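Long-range contacts in transposon Tn7 transposition protein TnsA (Escherichia coli, PDB 1F1Z), which carries out the 5'-strand cleavage at the transposon ends as the restriction-enzyme-like partner of TnsB in the heteromeric Tn7 transposase: residues A[114-119]-A[126-131]; A[239-244]-A[257-262]. One frame throughout, in Å; residues are numbered along the deposited sequence.

Contact 1 of 2, residues A[114-119]-A[126-131]. With MG (magnesium ion), chain D; MG (magnesium ion), chain C.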
loop_
_atom_site.group_PDB
_atom_site.type_symbol
_atom_site.label_atom_id
_atom_site.label_comp_id
_atom_site.label_asym_id
_atom_site.label_seq_id
_atom_site.Cartn_x
_atom_site.Cartn_y
_atom_site.Cartn_z
ATOM N N ASP A 114 -0.672 -10.657 -1.535
ATOM C CA ASP A 114 -0.917 -9.228 -1.437
ATOM C C ASP A 114 0.347 -8.378 -1.304
ATOM O O ASP A 114 0.464 -7.352 -1.981
ATOM C CB ASP A 114 -1.940 -8.939 -0.327
ATOM C CG ASP A 114 -3.341 -9.484 -0.651
ATOM O OD1 ASP A 114 -3.592 -9.859 -1.818
ATOM O OD2 ASP A 114 -4.196 -9.539 0.259
ATOM N N PHE A 115 1.312 -8.830 -0.501
ATOM C CA PHE A 115 2.574 -8.100 -0.317
ATOM C C PHE A 115 3.779 -9.017 -0.146
ATOM O O PHE A 115 3.724 -9.996 0.606
ATOM C CB PHE A 115 2.537 -7.201 0.930
ATOM C CG PHE A 115 1.535 -6.096 0.867
ATOM C CD1 PHE A 115 0.305 -6.226 1.514
ATOM C CD2 PHE A 115 1.815 -4.922 0.184
ATOM C CE1 PHE A 115 -0.625 -5.207 1.480
ATOM C CE2 PHE A 115 0.889 -3.893 0.142
ATOM C CZ PHE A 115 -0.334 -4.036 0.794
ATOM N N LEU A 116 4.856 -8.708 -0.856
ATOM C CA LEU A 116 6.109 -9.441 -0.717
ATOM C C LEU A 116 7.021 -8.294 -0.294
ATOM O O LEU A 116 7.148 -7.301 -1.016
ATOM C CB LEU A 116 6.558 -10.060 -2.050
ATOM C CG LEU A 116 7.781 -10.997 -2.049
ATOM C CD1 LEU A 116 9.057 -10.206 -2.115
ATOM C CD2 LEU A 116 7.789 -11.889 -0.821
ATOM N N VAL A 117 7.568 -8.364 0.911
ATOM C CA VAL A 117 8.420 -7.288 1.390
ATOM C C VAL A 117 9.824 -7.710 1.806
ATOM O O VAL A 117 10.017 -8.806 2.334
ATOM C CB VAL A 117 7.704 -6.438 2.495
ATOM C CG1 VAL A 117 6.553 -7.199 3.097
ATOM C CG2 VAL A 117 8.671 -6.015 3.583
ATOM N N ASP A 118 10.800 -6.860 1.473
ATOM C CA ASP A 118 12.209 -7.079 1.795
ATOM C C ASP A 118 12.613 -6.173 2.969
ATOM O O ASP A 118 12.128 -5.041 3.082
ATOM C CB ASP A 118 13.093 -6.764 0.582
ATOM C CG ASP A 118 12.795 -7.653 -0.616
ATOM O OD1 ASP A 118 13.494 -8.673 -0.785
ATOM O OD2 ASP A 118 11.878 -7.326 -1.399
ATOM N N CYS A 119 13.522 -6.661 3.811
ATOM C CA CYS A 119 13.976 -5.920 4.983
ATOM C C CYS A 119 15.482 -5.758 5.035
ATOM O O CYS A 119 16.219 -6.495 4.378
ATOM C CB CYS A 119 13.517 -6.628 6.251
ATOM S SG CYS A 119 11.761 -6.815 6.346
ATOM N N GLN A 126 13.215 -11.243 4.315
ATOM C CA GLN A 126 12.125 -11.226 3.357
ATOM C C GLN A 126 10.929 -11.956 3.969
ATOM O O GLN A 126 11.108 -12.930 4.702
ATOM C CB GLN A 126 12.610 -11.948 2.088
ATOM C CG GLN A 126 11.758 -11.780 0.845
ATOM C CD GLN A 126 12.424 -12.351 -0.403
ATOM O OE1 GLN A 126 12.564 -11.666 -1.420
ATOM N NE2 GLN A 126 12.828 -13.615 -0.333
ATOM N N PHE A 127 9.725 -11.455 3.725
ATOM C CA PHE A 127 8.512 -12.106 4.214
ATOM C C PHE A 127 7.321 -11.699 3.341
ATOM O O PHE A 127 7.383 -10.683 2.644
ATOM C CB PHE A 127 8.262 -11.814 5.697
ATOM C CG PHE A 127 7.952 -10.382 5.995
ATOM C CD1 PHE A 127 6.633 -9.948 6.046
ATOM C CD2 PHE A 127 8.978 -9.467 6.222
ATOM C CE1 PHE A 127 6.328 -8.622 6.319
ATOM C CE2 PHE A 127 8.690 -8.140 6.496
ATOM C CZ PHE A 127 7.358 -7.712 6.543
ATOM N N ALA A 128 6.262 -12.508 3.360
ATOM C CA ALA A 128 5.067 -12.275 2.551
ATOM C C ALA A 128 3.850 -12.062 3.432
ATOM O O ALA A 128 3.786 -12.588 4.550
ATOM C CB ALA A 128 4.831 -13.464 1.623
ATOM N N ILE A 129 2.856 -11.359 2.891
ATOM C CA ILE A 129 1.628 -11.057 3.622
ATOM C C ILE A 129 0.381 -11.193 2.762
ATOM O O ILE A 129 0.368 -10.762 1.608
ATOM C CB ILE A 129 1.639 -9.607 4.183
ATOM C CG1 ILE A 129 2.814 -9.414 5.138
ATOM C CG2 ILE A 129 0.347 -9.322 4.936
ATOM C CD1 ILE A 129 2.955 -8.002 5.627
ATOM N N GLN A 130 -0.651 -11.821 3.319
ATOM C CA GLN A 130 -1.924 -11.953 2.632
ATOM C C GLN A 130 -2.905 -11.198 3.496
ATOM O O GLN A 130 -3.019 -11.464 4.683
ATOM C CB GLN A 130 -2.387 -13.411 2.491
ATOM C CG GLN A 130 -3.841 -13.556 1.956
ATOM C CD GLN A 130 -4.081 -12.856 0.608
ATOM O OE1 GLN A 130 -5.049 -12.089 0.433
ATOM N NE2 GLN A 130 -3.207 -13.120 -0.349
ATOM N N VAL A 131 -3.562 -10.214 2.903
ATOM C CA VAL A 131 -4.545 -9.411 3.612
ATOM C C VAL A 131 -5.961 -9.930 3.312
ATOM O O VAL A 131 -6.333 -10.112 2.130
ATOM C CB VAL A 131 -4.451 -7.917 3.198
ATOM C CG1 VAL A 131 -5.394 -7.082 4.043
ATOM C CG2 VAL A 131 -3.027 -7.424 3.352
HETATM MG MG MG D . -6.609 -10.643 0.068
HETATM MG MG MG C . -5.008 -10.633 -3.481
HETATM O O HOH W 1 -4.533 -12.640 -2.960
HETATM O O HOH W 2 -6.489 -10.900 -4.839
HETATM O O HOH W 3 -6.994 -11.014 -1.921
HETATM O O HOH W 4 -5.250 -8.564 -3.386
HETATM O O HOH W 5 -3.415 -10.259 -4.648
#
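The ring of Phe127 takes Val117 over one face and Cys119 at its edge. CG1 of Val117 lies 3.8 Å from the ring centroid, a CH-pi contact displaced toward the rim, while SG of Cys119 comes to 3.3 Å from CE2 of Phe127, close to the ring plane. Phe127 turns its CG between backbone N and carbonyl carbon (chi1 66°), which lays the ring across the neighbouring strand. On the same sheet face, CG2 of Val131 meets the edge of the Phe115 ring, and Val66 of helix 61-72 packs on both. On the other face Leu116 CD2 reaches Ala128 CB, with Trp153 of helix 140-155 against both.

Phe115 with Ile129 and Val117 with Phe127 are antiparallel hydrogen-bonded pairs; Val117 N donates to Phe127 O (2.9 Å). Asp114 and Phe115 both face Ile129, a classic beta bulge; Asp114 is also a metal ligand. Val131 N donates to Asp114 OD2 (2.8 Å), on the anti side and 31° out of the carboxylate plane. Asp114 OD1 binds one magnesium at 2.3 Å, with five waters. The second magnesium takes Gln130 OE1 at 2.2 Å and Val131 O at 2.1 Å, and one water bridges the two ions. Asp114 OD2 reaches this second ion at a long 2.7 Å, so the carboxylate spans both; further ligands come from elsewhere in the structure. The Gln130 side chain bends at chi2 (56°), bringing its amide back toward Asp114; NE2 donates to a water of the first magnesium and to Glu149.

With Glu63 and Lys132 close by, this is the metal centre of a restriction-endonuclease (PD-(D/E)XK) fold. Oxygens of Asp114, Gln130 and Val131 crowd together, and the two magnesium ions probably offset their mutual repulsion.

Contact 2 of 2, residues A[239-244]-A[257-262]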
loop_
_atom_site.group_PDB
_atom_site.type_symbol
_atom_site.label_atom_id
_atom_site.label_comp_id
_atom_site.label_asym_id
_atom_site.label_seq_id
_atom_site.Cartn_x
_atom_site.Cartn_y
_atom_site.Cartn_z
ATOM N N GLY A 239 0.428 9.993 -0.401
ATOM C CA GLY A 239 1.736 9.417 -0.109
ATOM C C GLY A 239 2.967 10.280 -0.289
ATOM O O GLY A 239 4.094 9.822 -0.061
ATOM N N PHE A 240 2.763 11.537 -0.662
ATOM C CA PHE A 240 3.876 12.456 -0.862
ATOM C C PHE A 240 4.413 12.929 0.492
ATOM O O PHE A 240 5.588 13.302 0.618
ATOM C CB PHE A 240 3.427 13.619 -1.747
ATOM C CG PHE A 240 2.784 13.175 -3.045
ATOM C CD1 PHE A 240 1.450 13.477 -3.321
ATOM C CD2 PHE A 240 3.510 12.432 -3.973
ATOM C CE1 PHE A 240 0.855 13.042 -4.497
ATOM C CE2 PHE A 240 2.928 11.996 -5.141
ATOM C CZ PHE A 240 1.596 12.301 -5.408
ATOM N N ILE A 241 3.550 12.848 1.504
ATOM C CA ILE A 241 3.875 13.219 2.880
ATOM C C ILE A 241 3.606 11.976 3.746
ATOM O O ILE A 241 2.547 11.363 3.615
ATOM C CB ILE A 241 2.949 14.373 3.384
ATOM C CG1 ILE A 241 3.199 15.662 2.592
ATOM C CG2 ILE A 241 3.141 14.600 4.882
ATOM C CD1 ILE A 241 2.316 16.839 3.010
ATOM N N LYS A 242 4.568 11.587 4.584
ATOM C CA LYS A 242 4.427 10.434 5.488
ATOM C C LYS A 242 4.457 10.984 6.909
ATOM O O LYS A 242 5.197 11.923 7.192
ATOM C CB LYS A 242 5.605 9.456 5.342
ATOM C CG LYS A 242 5.558 8.547 4.130
ATOM C CD LYS A 242 6.929 7.947 3.831
ATOM C CE LYS A 242 7.452 7.029 4.938
ATOM N NZ LYS A 242 8.717 6.324 4.550
ATOM N N PHE A 243 3.676 10.399 7.808
ATOM C CA PHE A 243 3.660 10.844 9.199
ATOM C C PHE A 243 3.609 9.652 10.161
ATOM O O PHE A 243 3.576 8.493 9.735
ATOM C CB PHE A 243 2.467 11.770 9.446
ATOM C CG PHE A 243 1.146 11.062 9.528
ATOM C CD1 PHE A 243 0.536 10.861 10.763
ATOM C CD2 PHE A 243 0.484 10.654 8.380
ATOM C CE1 PHE A 243 -0.714 10.275 10.854
ATOM C CE2 PHE A 243 -0.771 10.063 8.457
ATOM C CZ PHE A 243 -1.373 9.875 9.698
ATOM N N ASN A 244 3.588 9.936 11.457
ATOM C CA ASN A 244 3.527 8.880 12.448
ATOM C C ASN A 244 2.081 8.393 12.532
ATOM O O ASN A 244 1.281 8.932 13.288
ATOM C CB ASN A 244 4.004 9.397 13.800
ATOM C CG ASN A 244 4.083 8.307 14.838
ATOM O OD1 ASN A 244 3.490 7.240 14.681
ATOM N ND2 ASN A 244 4.821 8.565 15.909
ATOM N N LEU A 257 6.341 14.607 10.321
ATOM C CA LEU A 257 6.049 14.506 8.901
ATOM C C LEU A 257 7.345 14.443 8.093
ATOM O O LEU A 257 8.381 14.978 8.492
ATOM C CB LEU A 257 5.136 15.647 8.422
ATOM C CG LEU A 257 3.649 15.574 8.826
ATOM C CD1 LEU A 257 3.464 15.883 10.312
ATOM C CD2 LEU A 257 2.825 16.540 8.000
ATOM N N CYS A 258 7.285 13.753 6.967
ATOM C CA CYS A 258 8.425 13.575 6.081
ATOM C C CYS A 258 7.921 13.889 4.665
ATOM O O CYS A 258 6.957 13.274 4.195
ATOM C CB CYS A 258 8.893 12.124 6.200
ATOM S SG CYS A 258 10.262 11.649 5.178
ATOM N N ILE A 259 8.516 14.889 4.015
ATOM C CA ILE A 259 8.092 15.288 2.669
ATOM C C ILE A 259 9.078 14.792 1.613
ATOM O O ILE A 259 10.276 14.663 1.889
ATOM C CB ILE A 259 7.978 16.831 2.547
ATOM C CG1 ILE A 259 7.363 17.427 3.818
ATOM C CG2 ILE A 259 7.151 17.212 1.324
ATOM C CD1 ILE A 259 5.962 16.982 4.095
ATOM N N SER A 260 8.578 14.534 0.406
ATOM C CA SER A 260 9.423 14.053 -0.687
ATOM C C SER A 260 9.775 15.085 -1.774
ATOM O O SER A 260 9.322 16.235 -1.740
ATOM C CB SER A 260 8.816 12.789 -1.311
ATOM O OG SER A 260 7.429 12.930 -1.525
ATOM N N GLN A 261 10.603 14.646 -2.724
ATOM C CA GLN A 261 11.083 15.453 -3.855
ATOM C C GLN A 261 10.364 15.107 -5.181
ATOM O O GLN A 261 10.812 15.491 -6.269
ATOM C CB GLN A 261 12.594 15.224 -4.024
ATOM C CG GLN A 261 13.009 13.994 -4.887
ATOM C CD GLN A 261 12.492 12.641 -4.385
ATOM O OE1 GLN A 261 11.311 12.483 -4.060
ATOM N NE2 GLN A 261 13.378 11.652 -4.347
ATOM N N VAL A 262 9.269 14.361 -5.083
ATOM C CA VAL A 262 8.500 13.934 -6.244
ATOM C C VAL A 262 8.042 15.065 -7.173
ATOM O O VAL A 262 7.517 16.085 -6.726
ATOM C CB VAL A 262 7.277 13.077 -5.800
ATOM C CG1 VAL A 262 6.435 13.827 -4.786
ATOM C CG2 VAL A 262 6.447 12.672 -6.996
#
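Phe240 O receives the hydroxyl of Ser260, OG at 2.8 Å, in the carbonyl plane on a lone pair; Ser260 N adds a weak bond to the same oxygen. A chi1 of 45° tucks OG over the Ser260 backbone, within range of that carbonyl. Next along, Lys242 and Cys258 form a hydrogen-bonded antiparallel pair: Lys242 N gives to Cys258 O at 3.0 Å, and Cys258 N returns to Lys242 O at 2.8 Å. The lysine chain then leads off to a salt bridge with Glu71.

On the opposite face, Ile241 and Ile259 run alongside each other, with CG1 of Ile241 3.4 Å from CD1 of Ile259. CG2 of Ile241 also touches CD2 of Leu257, whose CG rests against Phe243 CB. Helix 227-237 packs against Ile241, and helix 195-204 against Ile259. Beyond the paired residues, Val262 stands roughly perpendicular to the Phe240 side chain, its CG1 obliquely placed against the ring, though Val262 is poorly ordered.

Gly239, with positive phi, ends helix 227-237 in a Schellman motif. The chain thus passes from helix into a short two-stranded antiparallel sheet, lying against the helices of the mainly helical C-terminal part.

How the contacts relate
From the N terminus, helix 61-72 and strand 76-84 come before contact 1, which closes the hairpin of strands 112-119 and 126-131 across a six-residue connection, in the middle of the four-stranded nuclease sheet. The chain then runs through helix 140-155 and strand 160-163, and through the helices from 170 to 237, before contact 2 closes a longer helix-free loop between 239-244 and 257-262. The two contacts follow in series, neither nesting nor crossing, with centres about 22 Å apart and nearest atoms about 12 Å apart. Helix 61-72 touches both contacts, and so ties the nuclease part to the C-terminal part.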